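Local coordinates for antibiotic biosynthesis monooxygenase family protein (Shewanella oneidensis, PDB 2BBE) that is of unknown function but may act as a monooxygenase of the antibiotic biosynthesis type, with a dimeric alpha-beta barrel fold, at residues 19-24 with 56-61; 28-33 with 93-98; 50-55 with 62-67; 12-17 with 69-74. One frame throughout, in Å; residues are numbered along the deposited sequence. Where two conformers were deposited one is given.

Interaction 1: 19-24 with 56-61; sequences SFLSKE and RDEPRR. With SO4 (sulfate ion), chain B.
Arg60 gives the largest share of this contact. Its CG stands anti to the carbonyl carbon (chi1 -76°) and the chain runs extended to NE, so the aliphatic part passes alongside Ser22, with Arg60 CB 3.4 Å from Ser22 OG. The guanidinium has Glu24 CA over the centre of one face, 3.5 Å above its plane. Glu24, extended from a CG anti to its backbone N, lies beside Arg60; the salt bridge from Glu24 OE2 to Arg60 NH2 is long at 3.8 Å, the planes 58° apart. Ser22 OG donates to Lys23 O and is also bonded to Thr27. On the face holding Leu21 and Arg61, Leu21 CD1 touches Glu58 CG at 3.6 Å and lies off-centre over the Arg61 guanidinium, whose NH1 forms a salt bridge with Glu101 of the second subunit. Ser22 N donates almost straight (175°) to Arg60 O at 2.9 Å. Glu58 OE2, through its anti lone pair, accepts from Arg60 N. Arg56 NE and NH2 grip a sulfate, probably from the crystallisation liquor. The type I turn Glu58-Arg61 ends the connection of hairpin 47-55/61-68, and the non-hydrogen-bonded pair Leu21-Arg61 lays the returning strand against strand 8-22 in the antiparallel sheet.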
loop_
_atom_site.group_PDB
_atom_site.type_symbol
_atom_site.label_atom_id
_atom_site.label_comp_id
_atom_site.label_asym_id
_atom_site.label_seq_id
_atom_site.Cartn_x
_atom_site.Cartn_y
_atom_site.Cartn_z
ATOM N N SER A 19 10.939 4.579 15.504
ATOM C CA SER A 19 12.268 4.934 15.023
ATOM C C SER A 19 13.279 4.580 16.081
ATOM O O SER A 19 13.019 4.750 17.286
ATOM C CB SER A 19 12.384 6.428 14.675
ATOM O OG SER A 19 12.116 7.257 15.806
ATOM N N PHE A 20 14.431 4.105 15.622
ATOM C CA PHE A 20 15.505 3.651 16.498
ATOM C C PHE A 20 16.807 4.259 16.055
ATOM O O PHE A 20 17.183 4.135 14.881
ATOM C CB PHE A 20 15.603 2.122 16.466
ATOM C CG PHE A 20 14.317 1.445 16.844
ATOM C CD1 PHE A 20 14.010 1.212 18.191
ATOM C CD2 PHE A 20 13.372 1.125 15.861
ATOM C CE1 PHE A 20 12.796 0.626 18.554
ATOM C CE2 PHE A 20 12.167 0.544 16.210
ATOM C CZ PHE A 20 11.872 0.285 17.555
ATOM N N LEU A 21 17.491 4.929 16.987
ATOM C CA LEU A 21 18.803 5.517 16.689
ATOM C C LEU A 21 19.896 4.589 17.191
ATOM O O LEU A 21 20.056 4.427 18.406
ATOM C CB LEU A 21 18.953 6.879 17.376
ATOM C CG LEU A 21 20.236 7.661 17.046
ATOM C CD1 LEU A 21 20.218 8.171 15.579
ATOM C CD2 LEU A 21 20.392 8.820 18.013
ATOM N N SER A 22 20.662 3.993 16.279
ATOM C CA SER A 22 21.677 3.035 16.709
ATOM C C SER A 22 22.818 3.746 17.463
ATOM O O SER A 22 23.059 4.953 17.289
ATOM C CB SER A 22 22.240 2.219 15.537
ATOM O OG SER A 22 23.227 2.967 14.862
ATOM N N LYS A 23 23.489 2.992 18.325
ATOM C CA LYS A 23 24.787 3.415 18.859
ATOM C C LYS A 23 25.825 3.446 17.722
ATOM O O LYS A 23 25.612 2.829 16.665
ATOM C CB LYS A 23 25.240 2.442 19.957
ATOM C CG LYS A 23 24.282 2.386 21.161
ATOM C CD LYS A 23 24.676 1.297 22.165
ATOM C CE LYS A 23 23.837 1.437 23.469
ATOM N NZ LYS A 23 24.533 0.924 24.715
ATOM N N GLU A 24 26.921 4.182 17.940
ATOM C CA GLU A 24 28.052 4.211 17.012
ATOM C C GLU A 24 28.496 2.777 16.721
ATOM O O GLU A 24 28.664 1.978 17.647
ATOM C CB GLU A 24 29.203 5.025 17.629
ATOM C CG GLU A 24 30.452 5.182 16.753
ATOM C CD GLU A 24 31.548 6.012 17.423
ATOM O OE1 GLU A 24 31.842 5.781 18.621
ATOM O OE2 GLU A 24 32.124 6.897 16.745
ATOM N N ARG A 56 18.096 8.710 5.275
ATOM C CA ARG A 56 19.055 9.397 4.407
ATOM C C ARG A 56 19.686 10.589 5.129
ATOM O O ARG A 56 20.748 11.080 4.721
ATOM C CB ARG A 56 18.334 9.888 3.138
ATOM C CG ARG A 56 17.835 8.744 2.248
ATOM C CD ARG A 56 17.011 9.283 1.071
ATOM N NE ARG A 56 17.792 10.066 0.096
ATOM C CZ ARG A 56 17.621 11.365 -0.146
ATOM N NH1 ARG A 56 16.758 12.079 0.575
ATOM N NH2 ARG A 56 18.338 11.968 -1.098
ATOM N N ASP A 57 19.025 11.073 6.178
ATOM C CA ASP A 57 19.497 12.272 6.894
ATOM C C ASP A 57 20.361 11.978 8.116
ATOM O O ASP A 57 21.240 12.771 8.459
ATOM C CB ASP A 57 18.311 13.125 7.318
ATOM C CG ASP A 57 17.454 13.530 6.138
ATOM O OD1 ASP A 57 18.003 14.158 5.199
ATOM O OD2 ASP A 57 16.249 13.203 6.144
ATOM N N GLU A 58 20.079 10.863 8.779
ATOM C CA GLU A 58 20.810 10.432 9.963
ATOM C C GLU A 58 21.047 8.934 9.767
ATOM O O GLU A 58 20.205 8.112 10.085
ATOM C CB GLU A 58 20.001 10.711 11.243
ATOM C CG GLU A 58 20.574 10.004 12.507
ATOM C CD GLU A 58 22.076 10.238 12.651
ATOM O OE1 GLU A 58 22.443 11.381 13.009
ATOM O OE2 GLU A 58 22.876 9.304 12.373
ATOM N N PRO A 59 22.194 8.575 9.195
ATOM C CA PRO A 59 22.296 7.175 8.789
ATOM C C PRO A 59 22.320 6.136 9.935
ATOM O O PRO A 59 22.183 4.956 9.642
ATOM C CB PRO A 59 23.563 7.153 7.935
ATOM C CG PRO A 59 23.746 8.613 7.504
ATOM C CD PRO A 59 23.379 9.345 8.782
ATOM N N ARG A 60 22.421 6.571 11.200
ATOM C CA ARG A 60 22.226 5.653 12.351
ATOM C C ARG A 60 20.750 5.368 12.654
ATOM O O ARG A 60 20.433 4.469 13.454
ATOM C CB ARG A 60 22.928 6.163 13.619
ATOM C CG ARG A 60 24.456 5.963 13.612
ATOM C CD ARG A 60 25.108 6.497 14.883
ATOM N NE ARG A 60 26.550 6.666 14.705
ATOM C CZ ARG A 60 27.358 7.316 15.540
ATOM N NH1 ARG A 60 26.887 7.874 16.650
ATOM N NH2 ARG A 60 28.649 7.408 15.257
ATOM N N ARG A 61 19.833 6.128 12.046
ATOM C CA ARG A 61 18.391 5.961 12.301
ATOM C C ARG A 61 17.746 4.907 11.392
ATOM O O ARG A 61 17.886 4.985 10.159
ATOM C CB ARG A 61 17.661 7.302 12.124
ATOM C CG ARG A 61 16.120 7.202 12.248
ATOM C CD ARG A 61 15.495 8.538 12.588
ATOM N NE ARG A 61 15.861 8.955 13.938
ATOM C CZ ARG A 61 16.592 10.009 14.265
ATOM N NH1 ARG A 61 17.043 10.854 13.335
ATOM N NH2 ARG A 61 16.846 10.226 15.557
HETATM S S SO4 B . 20.784 9.323 -2.070
HETATM O O1 SO4 B . 21.962 10.193 -2.047
HETATM O O2 SO4 B . 19.727 9.939 -2.909
HETATM O O3 SO4 B . 21.158 8.011 -2.611
HETATM O O4 SO4 B . 20.353 9.154 -0.677
#

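Interaction 2: 28-33 with 93-98; sequences EALIAA and ELVESF
Ala29 opens the contact from the helix side: its methyl CB lies 4.0 Å from Leu94 CD2, and its carbonyl O is 3.6 Å from Leu94 CD1. Leu94 reaches this place because its CG is anti to the carbonyl carbon (chi1 -55°) and chi2 is near trans, which sends the two methyls forward against the helix surface. Next along the helix, Leu30 presents its backbone to the same methyl, with Leu30 CA 3.7 Å from Leu94 CD1, while its side chain, CG anti to the backbone N (chi1 180°), leads on to Val95. There Leu30 CD1 meets Val95 CG2 at 3.7 Å, the two side chains crossing obliquely. Val95 CG2 is the branch anti to the carbonyl carbon, since CG1 takes the position anti to the backbone N. One turn beyond Ala29, Ala33 CB closes on Leu94 CD1 at 4.1 Å, so this leucine methyl lies close to the helix backbone between the methyls of Ala29 and Ala33. The side-chain contacts are all apolar. Val95 is the first residue to leave helical geometry after helix 81-94, so the packing lies where that helix passes into strand 95-107. Around it, Tyr86 of helix 81-94 touches both Leu30 and Val95, Val90 touches Ala33, and Leu30 also packs on Val62 of strand 61-68.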
loop_
_atom_site.group_PDB
_atom_site.type_symbol
_atom_site.label_atom_id
_atom_site.label_comp_id
_atom_site.label_asym_id
_atom_site.label_seq_id
_atom_site.Cartn_x
_atom_site.Cartn_y
_atom_site.Cartn_z
ATOM N N GLU A 28 24.492 -1.463 11.162
ATOM C CA GLU A 28 24.247 -2.693 10.394
ATOM C C GLU A 28 23.602 -3.790 11.243
ATOM O O GLU A 28 22.662 -4.452 10.798
ATOM C CB GLU A 28 25.534 -3.201 9.752
ATOM C CG GLU A 28 26.094 -2.232 8.727
ATOM C CD GLU A 28 25.173 -2.044 7.536
ATOM O OE1 GLU A 28 24.469 -3.008 7.153
ATOM O OE2 GLU A 28 25.152 -0.928 6.979
ATOM N N ALA A 29 24.101 -3.971 12.469
ATOM C CA ALA A 29 23.494 -4.921 13.431
ATOM C C ALA A 29 22.025 -4.560 13.732
ATOM O O ALA A 29 21.170 -5.441 13.827
ATOM C CB ALA A 29 24.312 -4.989 14.726
ATOM N N LEU A 30 21.736 -3.266 13.852
ATOM C CA LEU A 30 20.360 -2.845 14.130
ATOM C C LEU A 30 19.427 -3.128 12.949
ATOM O O LEU A 30 18.325 -3.635 13.147
ATOM C CB LEU A 30 20.298 -1.371 14.509
ATOM C CG LEU A 30 18.875 -0.858 14.807
ATOM C CD1 LEU A 30 18.234 -1.646 16.003
ATOM C CD2 LEU A 30 18.879 0.635 15.040
ATOM N N ILE A 31 19.870 -2.794 11.733
ATOM C CA ILE A 31 19.049 -3.056 10.537
ATOM C C ILE A 31 18.762 -4.559 10.473
ATOM O O ILE A 31 17.627 -4.957 10.247
ATOM C CB ILE A 31 19.724 -2.581 9.197
ATOM C CG1 ILE A 31 19.999 -1.059 9.206
ATOM C CG2 ILE A 31 18.857 -2.970 7.957
ATOM C CD1 ILE A 31 21.018 -0.585 8.126
ATOM N N ALA A 32 19.792 -5.383 10.663
ATOM C CA ALA A 32 19.613 -6.841 10.646
ATOM C C ALA A 32 18.610 -7.357 11.690
ATOM O O ALA A 32 17.760 -8.205 11.373
ATOM C CB ALA A 32 20.958 -7.562 10.774
ATOM N N ALA A 33 18.707 -6.833 12.915
ATOM C CA ALA A 33 17.843 -7.226 14.030
ATOM C C ALA A 33 16.385 -6.869 13.730
ATOM O O ALA A 33 15.467 -7.684 13.950
ATOM C CB ALA A 33 18.300 -6.550 15.329
ATOM N N GLU A 93 21.468 -3.309 23.573
ATOM C CA GLU A 93 22.838 -3.466 23.100
ATOM C C GLU A 93 23.138 -2.588 21.883
ATOM O O GLU A 93 24.276 -2.169 21.679
ATOM C CB GLU A 93 23.123 -4.939 22.781
ATOM C CG GLU A 93 22.835 -5.904 23.943
ATOM C CD GLU A 93 23.621 -5.582 25.212
ATOM O OE1 GLU A 93 24.812 -5.199 25.105
ATOM O OE2 GLU A 93 23.049 -5.722 26.320
ATOM N N LEU A 94 22.104 -2.313 21.085
ATOM C CA LEU A 94 22.284 -1.658 19.786
ATOM C C LEU A 94 21.814 -0.215 19.686
ATOM O O LEU A 94 22.240 0.508 18.776
ATOM C CB LEU A 94 21.544 -2.464 18.696
ATOM C CG LEU A 94 21.889 -3.949 18.557
ATOM C CD1 LEU A 94 21.257 -4.538 17.306
ATOM C CD2 LEU A 94 23.397 -4.157 18.500
ATOM N N VAL A 95 20.886 0.196 20.550
ATOM C CA VAL A 95 20.162 1.459 20.361
ATOM C C VAL A 95 20.523 2.509 21.412
ATOM O O VAL A 95 20.541 2.190 22.615
ATOM C CB VAL A 95 18.620 1.194 20.316
ATOM C CG1 VAL A 95 17.828 2.493 20.297
ATOM C CG2 VAL A 95 18.263 0.359 19.088
ATOM N N GLU A 96 20.795 3.730 20.957
ATOM C CA GLU A 96 21.048 4.875 21.839
ATOM C C GLU A 96 19.737 5.449 22.390
ATOM O O GLU A 96 19.615 5.740 23.601
ATOM C CB GLU A 96 21.796 5.967 21.064
ATOM C CG GLU A 96 22.037 7.241 21.861
ATOM C CD GLU A 96 22.896 8.236 21.117
ATOM O OE1 GLU A 96 23.938 7.831 20.558
ATOM O OE2 GLU A 96 22.530 9.437 21.085
ATOM N N SER A 97 18.759 5.619 21.500
ATOM C CA SER A 97 17.467 6.195 21.851
ATOM C C SER A 97 16.463 5.783 20.780
ATOM O O SER A 97 16.857 5.368 19.674
ATOM C CB SER A 97 17.537 7.727 21.964
ATOM O OG SER A 97 18.085 8.295 20.782
ATOM N N PHE A 98 15.173 5.908 21.105
ATOM C CA PHE A 98 14.136 5.477 20.186
ATOM C C PHE A 98 12.864 6.261 20.454
ATOM O O PHE A 98 12.774 6.990 21.433
ATOM C CB PHE A 98 13.904 3.952 20.300
ATOM C CG PHE A 98 13.249 3.515 21.601
ATOM C CD1 PHE A 98 13.978 3.459 22.793
ATOM C CD2 PHE A 98 11.903 3.152 21.620
ATOM C CE1 PHE A 98 13.367 3.051 24.004
ATOM C CE2 PHE A 98 11.277 2.747 22.819
ATOM C CZ PHE A 98 12.021 2.685 24.016
#

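Interaction 3: 50-55 with 62-67; sequences YELNVS and VTFVEK
The Phe64 ring is filled on both faces. Over one, Leu52 CD1 stands 3.8 Å from the ring centroid and only 4° off the normal, a well-centred CH-pi contact. Over the opposite face lies the Tyr50 ring in an offset stack, centroids 4.0 Å apart and planes at 20°. Tyr50 in turn has Phe64 CE1 over one face, displaced toward the rim, and Glu66 at its edge, where Glu66 CD lies 3.6 Å from Tyr50 CE1. Tyr50 CG is anti to its backbone N, and Phe64 has an unusual chi1 of -96°; together these torsions lean the two rings over each other across the strand pair. Glu66, extended beyond CG, runs alongside the tyrosine, its carboxylate steeply turned from the ring, and one water joins the two ends: it donates to Glu66 OE2 and bonds Tyr50 OH at 3.0 Å. Leu52 CD1 also meets Val62 CG1 at 3.6 Å, continuing the apolar packing on the face that holds Leu52, Val54, Val62 and Phe64. The backbone evidence for pairing is direct: Glu51 and Val65 exchange two nearly straight bonds, with Val65 N to Glu51 O at 2.8 Å, and Thr63 N donates to Asn53 O. All three lie in the carbonyl planes. This is the hairpin of strands 47-55 and 61-68. Helices 27-35 and 38-42 cover the ring-bearing face through Ile31, Leu34 and Ile38; strand 8-22 flanks 61-68, and residues 52-55 pair antiparallel with a strand of the second subunit.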
loop_
_atom_site.group_PDB
_atom_site.type_symbol
_atom_site.label_atom_id
_atom_site.label_comp_id
_atom_site.label_asym_id
_atom_site.label_seq_id
_atom_site.Cartn_x
_atom_site.Cartn_y
_atom_site.Cartn_z
ATOM N N TYR A 50 4.169 -3.449 7.252
ATOM C CA TYR A 50 5.307 -3.503 8.178
ATOM C C TYR A 50 6.600 -3.274 7.413
ATOM O O TYR A 50 7.275 -4.233 6.984
ATOM C CB TYR A 50 5.308 -4.856 8.880
ATOM C CG TYR A 50 6.133 -4.937 10.135
ATOM C CD1 TYR A 50 5.805 -4.173 11.274
ATOM C CD2 TYR A 50 7.198 -5.821 10.205
ATOM C CE1 TYR A 50 6.549 -4.279 12.461
ATOM C CE2 TYR A 50 7.946 -5.954 11.390
ATOM C CZ TYR A 50 7.612 -5.175 12.498
ATOM O OH TYR A 50 8.356 -5.331 13.632
ATOM N N GLU A 51 6.933 -1.998 7.233
ATOM C CA GLU A 51 7.992 -1.599 6.320
ATOM C C GLU A 51 9.151 -0.994 7.094
ATOM O O GLU A 51 8.949 -0.118 7.942
ATOM C CB GLU A 51 7.463 -0.577 5.315
ATOM C CG GLU A 51 6.388 -1.157 4.399
ATOM C CD GLU A 51 5.802 -0.108 3.474
ATOM O OE1 GLU A 51 6.245 1.068 3.515
ATOM O OE2 GLU A 51 4.897 -0.473 2.696
ATOM N N LEU A 52 10.354 -1.477 6.796
ATOM C CA LEU A 52 11.584 -0.984 7.420
ATOM C C LEU A 52 12.293 0.031 6.506
ATOM O O LEU A 52 12.261 -0.096 5.278
ATOM C CB LEU A 52 12.513 -2.174 7.730
ATOM C CG LEU A 52 13.746 -1.910 8.612
ATOM C CD1 LEU A 52 13.349 -1.319 10.000
ATOM C CD2 LEU A 52 14.550 -3.216 8.763
ATOM N N ASN A 53 12.924 1.034 7.112
ATOM C CA ASN A 53 13.456 2.185 6.382
ATOM C C ASN A 53 14.749 2.665 7.052
ATOM O O ASN A 53 14.841 2.700 8.298
ATOM C CB ASN A 53 12.431 3.335 6.388
ATOM C CG ASN A 53 11.033 2.895 5.919
ATOM O OD1 ASN A 53 10.196 2.422 6.714
ATOM N ND2 ASN A 53 10.792 3.027 4.640
ATOM N N VAL A 54 15.738 3.034 6.241
ATOM C CA VAL A 54 16.987 3.606 6.750
ATOM C C VAL A 54 17.069 5.076 6.356
ATOM O O VAL A 54 16.823 5.444 5.189
ATOM C CB VAL A 54 18.252 2.821 6.259
ATOM C CG1 VAL A 54 18.284 1.472 6.942
ATOM C CG2 VAL A 54 18.251 2.633 4.713
ATOM N N SER A 55 17.378 5.915 7.343
ATOM C CA SER A 55 17.388 7.368 7.144
ATOM C C SER A 55 18.479 7.832 6.197
ATOM O O SER A 55 19.646 7.425 6.318
ATOM C CB SER A 55 17.540 8.096 8.480
ATOM O OG SER A 55 17.639 9.499 8.289
ATOM N N VAL A 62 17.028 3.959 11.994
ATOM C CA VAL A 62 16.299 2.920 11.275
ATOM C C VAL A 62 14.851 2.964 11.803
ATOM O O VAL A 62 14.651 2.996 13.028
ATOM C CB VAL A 62 16.934 1.527 11.531
ATOM C CG1 VAL A 62 16.381 0.503 10.559
ATOM C CG2 VAL A 62 18.485 1.586 11.373
ATOM N N THR A 63 13.859 2.973 10.910
ATOM C CA THR A 63 12.469 3.253 11.307
ATOM C C THR A 63 11.468 2.291 10.679
ATOM O O THR A 63 11.508 2.060 9.465
ATOM C CB THR A 63 12.094 4.712 10.911
ATOM O OG1 THR A 63 12.958 5.611 11.607
ATOM C CG2 THR A 63 10.606 5.057 11.212
ATOM N N PHE A 64 10.570 1.739 11.500
ATOM C CA PHE A 64 9.446 0.968 10.998
ATOM C C PHE A 64 8.223 1.856 10.754
ATOM O O PHE A 64 7.858 2.689 11.595
ATOM C CB PHE A 64 9.038 -0.154 12.000
ATOM C CG PHE A 64 9.640 -1.504 11.692
ATOM C CD1 PHE A 64 9.362 -2.152 10.477
ATOM C CD2 PHE A 64 10.458 -2.146 12.629
ATOM C CE1 PHE A 64 9.912 -3.412 10.197
ATOM C CE2 PHE A 64 10.996 -3.403 12.359
ATOM C CZ PHE A 64 10.745 -4.020 11.143
ATOM N N VAL A 65 7.576 1.632 9.615
ATOM C CA VAL A 65 6.299 2.250 9.285
ATOM C C VAL A 65 5.290 1.114 9.184
ATOM O O VAL A 65 5.443 0.196 8.355
ATOM C CB VAL A 65 6.403 3.040 7.955
ATOM C CG1 VAL A 65 4.981 3.433 7.426
ATOM C CG2 VAL A 65 7.318 4.281 8.176
ATOM N N GLU A 66 4.277 1.156 10.051
ATOM C CA GLU A 66 3.427 -0.006 10.283
ATOM C C GLU A 66 1.952 0.363 10.197
ATOM O O GLU A 66 1.587 1.527 10.437
ATOM C CB GLU A 66 3.693 -0.584 11.696
ATOM C CG GLU A 66 5.175 -0.672 12.114
ATOM C CD GLU A 66 5.365 -1.121 13.575
ATOM O OE1 GLU A 66 4.375 -1.512 14.240
ATOM O OE2 GLU A 66 6.525 -1.094 14.058
ATOM N N LYS A 67 1.127 -0.642 9.897
ATOM C CA LYS A 67 -0.339 -0.510 9.941
ATOM C C LYS A 67 -0.969 -1.858 10.279
ATOM O O LYS A 67 -0.563 -2.904 9.748
ATOM C CB LYS A 67 -0.902 0.047 8.618
ATOM C CG LYS A 67 -2.309 0.663 8.736
ATOM C CD LYS A 67 -2.918 1.086 7.371
ATOM C CE LYS A 67 -2.256 2.328 6.756
ATOM N NZ LYS A 67 -2.924 2.781 5.443
HETATM O O HOH W 1 7.397 -3.538 15.784
#

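Interaction 4: 12-17 with 69-74; sequences QQIVCV and VDIAAF
Ile14 and Phe74 form the apolar centre, their side chains crossing at about a right angle with Ile14 CG2 4.0 Å from Phe74 CG. Phe74 CG is anti to its backbone N (chi1 180°), which carries the ring along the strand to Cys16; there Cys16 CB lies 3.7 Å from Phe74 CE1. The thiol, also anti to its own N, makes an oblique sulfur-aromatic contact, Cys16 SG being 5.0 Å from the centroid of the Phe74 ring. The other branch of Ile14 faces the start of the helix: Ile14 CG1 is 3.5 Å from Ile71 N and touches the Ile71 side chain obliquely. Further out, one water accepts from Ile71 N and donates to Gln12 O at 2.6 Å. The extended Gln12 side chain sends NE2 to Val69 O at 3.0 Å; the acceptor is near the amide plane, but the donor sits above the carbonyl plane. CA-H groups of Asp70 and Gln13 add contacts to Gln12 O and Val69 O. Gln13 NE2 bonds carbonyls of Ala45 and Cys47 of the third subunit. Asp70, with CG between N and the carbonyl carbon (chi1 57°), places OD1 to accept from Ala73 N at 2.9 Å. Asp70 occupies the N-cap position of helix 71-78, and this is its capping bond; the helix packs on strand 8-22 in the helix-on-sheet manner of the dimeric alpha-beta barrel fold.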
loop_
_atom_site.group_PDB
_atom_site.type_symbol
_atom_site.label_atom_id
_atom_site.label_comp_id
_atom_site.label_asym_id
_atom_site.label_seq_id
_atom_site.Cartn_x
_atom_site.Cartn_y
_atom_site.Cartn_z
ATOM N N GLN A 12 -10.601 2.949 13.551
ATOM C CA GLN A 12 -10.343 1.523 13.765
ATOM C C GLN A 12 -8.885 1.126 13.507
ATOM O O GLN A 12 -8.230 0.547 14.376
ATOM C CB GLN A 12 -11.288 0.637 12.920
ATOM C CG GLN A 12 -10.998 -0.862 13.092
ATOM C CD GLN A 12 -11.741 -1.757 12.109
ATOM O OE1 GLN A 12 -12.920 -1.523 11.823
ATOM N NE2 GLN A 12 -11.050 -2.808 11.592
ATOM N N GLN A 13 -8.401 1.393 12.296
ATOM C CA GLN A 13 -7.058 0.943 11.904
ATOM C C GLN A 13 -5.986 1.695 12.678
ATOM O O GLN A 13 -6.193 2.846 13.092
ATOM C CB GLN A 13 -6.865 1.066 10.389
ATOM C CG GLN A 13 -7.799 0.120 9.608
ATOM C CD GLN A 13 -7.657 0.285 8.117
ATOM O OE1 GLN A 13 -6.563 0.561 7.625
ATOM N NE2 GLN A 13 -8.755 0.120 7.382
ATOM N N ILE A 14 -4.855 1.034 12.898
ATOM C CA ILE A 14 -3.815 1.591 13.752
ATOM C C ILE A 14 -2.543 1.717 12.943
ATOM O O ILE A 14 -2.073 0.741 12.325
ATOM C CB ILE A 14 -3.550 0.703 15.011
ATOM C CG1 ILE A 14 -4.784 0.707 15.946
ATOM C CG2 ILE A 14 -2.275 1.164 15.746
ATOM C CD1 ILE A 14 -5.099 2.076 16.579
ATOM N N VAL A 15 -2.008 2.928 12.932
ATOM C CA VAL A 15 -0.728 3.206 12.280
ATOM C C VAL A 15 0.337 3.340 13.373
ATOM O O VAL A 15 0.063 3.893 14.436
ATOM C CB VAL A 15 -0.819 4.482 11.386
ATOM C CG1 VAL A 15 0.604 5.012 10.977
ATOM C CG2 VAL A 15 -1.661 4.170 10.116
ATOM N N CYS A 16 1.529 2.815 13.130
ATOM C CA CYS A 16 2.626 3.012 14.078
ATOM C C CYS A 16 3.893 3.392 13.355
ATOM O O CYS A 16 4.241 2.796 12.308
ATOM C CB CYS A 16 2.871 1.747 14.935
ATOM S SG CYS A 16 4.249 1.902 16.122
ATOM N N VAL A 17 4.585 4.390 13.896
ATOM C CA VAL A 17 5.919 4.738 13.422
ATOM C C VAL A 17 6.882 4.547 14.596
ATOM O O VAL A 17 6.700 5.150 15.659
ATOM C CB VAL A 17 6.003 6.184 12.886
ATOM C CG1 VAL A 17 7.448 6.513 12.455
ATOM C CG2 VAL A 17 5.027 6.384 11.690
ATOM N N VAL A 69 -4.937 -3.852 11.426
ATOM C CA VAL A 69 -6.381 -3.732 11.200
ATOM C C VAL A 69 -7.102 -3.030 12.369
ATOM O O VAL A 69 -8.150 -2.406 12.182
ATOM C CB VAL A 69 -7.029 -5.112 10.887
ATOM C CG1 VAL A 69 -6.461 -5.687 9.577
ATOM C CG2 VAL A 69 -6.823 -6.076 12.026
ATOM N N ASP A 70 -6.535 -3.136 13.574
ATOM C CA ASP A 70 -7.137 -2.518 14.769
ATOM C C ASP A 70 -6.191 -2.611 15.944
ATOM O O ASP A 70 -5.118 -3.177 15.819
ATOM C CB ASP A 70 -8.521 -3.107 15.116
ATOM C CG ASP A 70 -8.511 -4.627 15.339
ATOM O OD1 ASP A 70 -7.510 -5.217 15.782
ATOM O OD2 ASP A 70 -9.565 -5.240 15.069
ATOM N N ILE A 71 -6.583 -2.030 17.079
ATOM C CA ILE A 71 -5.708 -1.997 18.239
ATOM C C ILE A 71 -5.483 -3.414 18.811
ATOM O O ILE A 71 -4.395 -3.723 19.245
ATOM C CB ILE A 71 -6.230 -0.988 19.337
ATOM C CG1 ILE A 71 -5.146 -0.733 20.406
ATOM C CG2 ILE A 71 -7.578 -1.460 19.958
ATOM C CD1 ILE A 71 -3.893 -0.098 19.831
ATOM N N ALA A 72 -6.488 -4.286 18.766
ATOM C CA ALA A 72 -6.244 -5.676 19.204
ATOM C C ALA A 72 -5.112 -6.329 18.405
ATOM O O ALA A 72 -4.261 -7.002 18.977
ATOM C CB ALA A 72 -7.504 -6.531 19.155
ATOM N N ALA A 73 -5.082 -6.109 17.090
ATOM C CA ALA A 73 -4.035 -6.697 16.251
ATOM C C ALA A 73 -2.657 -6.065 16.550
ATOM O O ALA A 73 -1.650 -6.768 16.573
ATOM C CB ALA A 73 -4.387 -6.539 14.774
ATOM N N PHE A 74 -2.629 -4.758 16.792
ATOM C CA PHE A 74 -1.397 -4.071 17.210
ATOM C C PHE A 74 -0.889 -4.645 18.550
ATOM O O PHE A 74 0.291 -4.962 18.688
ATOM C CB PHE A 74 -1.599 -2.538 17.285
ATOM C CG PHE A 74 -0.354 -1.788 17.713
ATOM C CD1 PHE A 74 0.732 -1.657 16.840
ATOM C CD2 PHE A 74 -0.250 -1.260 18.989
ATOM C CE1 PHE A 74 1.894 -0.985 17.235
ATOM C CE2 PHE A 74 0.922 -0.584 19.391
ATOM C CZ PHE A 74 1.984 -0.449 18.505
HETATM O O HOH W 2 -8.656 -0.029 16.863
#

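From the N terminus, strand 8-22 supplies first interaction 4 and then interaction 1, whose centres lie about 25 Å apart on opposite sides of the chain's centre. Interaction 4 closes the long loop from 12-17 to 69-74, and both interaction 1 and the hairpin of interaction 3 fall within it. Interactions 1 and 3 cross, their segments alternating, and join where Phe20 N meets Val62 O at 2.8 Å. Interaction 2, from helix 27-35 to residues 93-98, crosses interactions 1 and 4 and encloses interaction 3, on which Ile31 packs. Together they tie helices 27-35, 71-78 and 81-94 to one antiparallel sheet, and all touch the second subunit.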